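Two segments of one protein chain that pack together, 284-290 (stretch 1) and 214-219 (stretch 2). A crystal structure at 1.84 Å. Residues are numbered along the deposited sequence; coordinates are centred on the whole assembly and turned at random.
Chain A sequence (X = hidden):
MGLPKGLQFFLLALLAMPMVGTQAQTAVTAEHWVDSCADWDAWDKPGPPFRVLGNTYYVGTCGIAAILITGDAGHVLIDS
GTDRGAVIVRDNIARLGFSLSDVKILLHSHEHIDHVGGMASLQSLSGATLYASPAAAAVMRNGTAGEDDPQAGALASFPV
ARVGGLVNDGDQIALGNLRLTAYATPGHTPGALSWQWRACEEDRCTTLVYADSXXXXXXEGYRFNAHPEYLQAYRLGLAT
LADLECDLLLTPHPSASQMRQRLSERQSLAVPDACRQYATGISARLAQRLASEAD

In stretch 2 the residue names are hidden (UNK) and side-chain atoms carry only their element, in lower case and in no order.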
# COMPACT_ATOMS: atom_id res chain seq x y z
N ALA A 284 -9.13 1.60 -17.57
CA ALA A 284 -9.86 2.69 -18.21
C ALA A 284 -9.07 4.00 -18.11
O ALA A 284 -8.94 4.72 -19.10
CB ALA A 284 -11.24 2.85 -17.58
N ARG A 285 -8.53 4.30 -16.92
CA ARG A 285 -7.70 5.49 -16.77
C ARG A 285 -6.44 5.41 -17.62
O ARG A 285 -5.99 6.42 -18.17
CB ARG A 285 -7.34 5.70 -15.30
CG ARG A 285 -8.51 6.12 -14.42
CD ARG A 285 -8.06 6.28 -12.98
NE ARG A 285 -6.97 7.24 -12.85
CZ ARG A 285 -6.24 7.41 -11.75
NH1 ARG A 285 -6.49 6.67 -10.68
NH2 ARG A 285 -5.27 8.31 -11.72
N LEU A 286 -5.87 4.21 -17.75
CA LEU A 286 -4.68 4.04 -18.57
C LEU A 286 -4.99 4.24 -20.05
O LEU A 286 -4.20 4.84 -20.78
CB LEU A 286 -4.07 2.66 -18.33
CG LEU A 286 -2.95 2.20 -19.27
CD1 LEU A 286 -1.77 3.16 -19.22
CD2 LEU A 286 -2.51 0.79 -18.92
N ALA A 287 -6.15 3.75 -20.50
CA ALA A 287 -6.54 3.95 -21.89
C ALA A 287 -6.77 5.42 -22.20
O ALA A 287 -6.43 5.89 -23.29
CB ALA A 287 -7.80 3.13 -22.20
N GLN A 288 -7.34 6.17 -21.25
CA GLN A 288 -7.49 7.61 -21.43
C GLN A 288 -6.16 8.34 -21.27
O GLN A 288 -5.98 9.42 -21.83
CB GLN A 288 -8.53 8.16 -20.45
CG GLN A 288 -9.82 7.36 -20.40
CD GLN A 288 -10.76 7.83 -19.31
OE1 GLN A 288 -11.96 7.56 -19.36
NE2 GLN A 288 -10.22 8.52 -18.31
N ARG A 289 -5.23 7.78 -20.49
CA ARG A 289 -3.91 8.38 -20.37
C ARG A 289 -3.15 8.27 -21.69
O ARG A 289 -2.54 9.24 -22.15
CB ARG A 289 -3.13 7.72 -19.24
CG ARG A 289 -1.65 8.09 -19.20
CD ARG A 289 -1.44 9.59 -19.09
NE ARG A 289 -0.15 10.01 -19.61
CZ ARG A 289 0.87 10.41 -18.85
NH1 ARG A 289 2.02 10.77 -19.42
NH2 ARG A 289 0.75 10.46 -17.54
N LEU A 290 -3.18 7.09 -22.31
CA LEU A 290 -2.56 6.91 -23.62
C LEU A 290 -3.32 7.62 -24.73
O LEU A 290 -2.79 7.76 -25.83
CB LEU A 290 -2.42 5.43 -23.94
CG LEU A 290 -1.69 4.61 -22.87
CD1 LEU A 290 -1.96 3.12 -23.02
CD2 LEU A 290 -0.20 4.91 -22.91
N UNK A 214 -1.45 2.19 -8.75
CA UNK A 214 -1.56 1.81 -10.16
C UNK A 214 -1.98 2.96 -11.06
O UNK A 214 -2.26 2.74 -12.24
c UNK A 214 -2.10 -0.69 -9.68
c UNK A 214 -2.52 0.63 -10.34
c UNK A 214 -3.01 -1.81 -10.11
c UNK A 214 -0.66 -1.03 -10.02
N UNK A 215 -2.04 4.19 -10.54
CA UNK A 215 -2.55 5.32 -11.29
C UNK A 215 -1.56 5.73 -12.38
O UNK A 215 -0.35 5.82 -12.12
c UNK A 215 -2.82 6.50 -10.37
o UNK A 215 -1.68 6.78 -9.57
N UNK A 216 -2.05 5.98 -13.61
CA UNK A 216 -1.23 6.48 -14.72
C UNK A 216 -0.86 7.96 -14.57
O UNK A 216 -1.04 8.76 -15.50
c UNK A 216 -3.44 5.74 -14.01
c UNK A 216 -2.12 6.24 -15.94
c UNK A 216 -3.51 6.31 -15.40
N UNK A 217 -0.37 8.33 -13.40
CA UNK A 217 0.08 9.69 -13.12
C UNK A 217 1.60 9.70 -13.18
O UNK A 217 2.27 8.69 -12.98
c UNK A 217 -0.44 10.19 -11.75
c UNK A 217 -0.38 11.71 -11.67
c UNK A 217 0.33 9.53 -10.62
N UNK A 218 2.15 10.87 -13.47
CA UNK A 218 3.59 11.01 -13.67
C UNK A 218 3.96 12.48 -13.51
O UNK A 218 3.10 13.34 -13.31
c UNK A 218 4.00 10.48 -15.05
o UNK A 218 3.65 11.40 -16.07
N UNK A 219 5.26 12.75 -13.61
CA UNK A 219 5.74 14.12 -13.66
C UNK A 219 5.48 14.71 -15.04
O UNK A 219 5.38 13.99 -16.04
c UNK A 219 7.23 14.18 -13.34

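Stretch 1 is a run of helix, and stretch 2 is an irregular segment that crosses its surface. Position 214 carries four side-chain carbons and no other element, forked at the second carbon. Its CA-to-CB bond points sideways, the end of the side chain leads away from the helix, and its side chain does not touch stretch 1. A fork at the second of four carbons is the signature of leucine, so this is L214. It is buried although the helix covers none of it, and a purely aliphatic chain suits such a place.

Position 215 has one carbon followed by one oxygen. The guanidinium of R285 reaches it, with R285 NH2 3.3 Å from the CB of 215, while the CA of 215 lies over one face of that group. One carbon and a terminal oxygen, with no further branch, make a serine, S215. The side chain is small, and the arginine lies close against its carbon; this is a packing contact.

Position 216 has three carbons that close a ring onto its own backbone N, which leaves that nitrogen without a hydrogen to donate. Its CB is 3.8 Å from the CB of R289. Only proline has this ring, and P216 is the most covered residue of the contact. Its CG, on the endo side of the pucker, sits 3.7 Å from R285 O and 3.9 Å from both R285 CB and L286 N, while its CD lies over the R285 guanidinium. A compact, rigid ring suits this place because it can lie close to the helix backbone between the two arginine side chains.

Position 217 shows one carbon bearing two others, three in all. Its CA-to-CB bond points away from the helix, and its side chain makes no contact with stretch 1. The branch at CB identifies valine, V217. Its CB, the nearest side-chain atom to the helix, is 5.2 Å from R285 NH2, so the residue serves here mainly as a backbone link between its neighbours. Its N makes a weak hydrogen bond of 2.8 Å to S215 O, which helps to hold the turn around the proline.

Position 218 again has one carbon and then one oxygen; its CA-to-CB bond points toward the helix, and the oxygen meets the guanidinium of R289. It is serine, S218. A hydroxyl suits the place because it can serve two partners: OG accepts a weak hydrogen bond of 3.4 Å from R289 NH2 and donates to the backbone O of position 219 at 3.1 Å.

Position 219 has a single side-chain carbon, pointing away and touching nothing on stretch 1. It is alanine, A219; its backbone O receives the serine's hydrogen bond.

The contact joins a nonpolar centre to polar anchoring. P216 packs on the helix at R285, L286 and R289, one turn apart at the two arginines. R289 NH2 donates to P216 O at 3.2 Å as well as to S218 OG, both acceptors lying near the plane of the guanidinium, where its hydrogens point. R285 instead presents a face to the loop.

Stretch 2 (214-219) LSPVSA
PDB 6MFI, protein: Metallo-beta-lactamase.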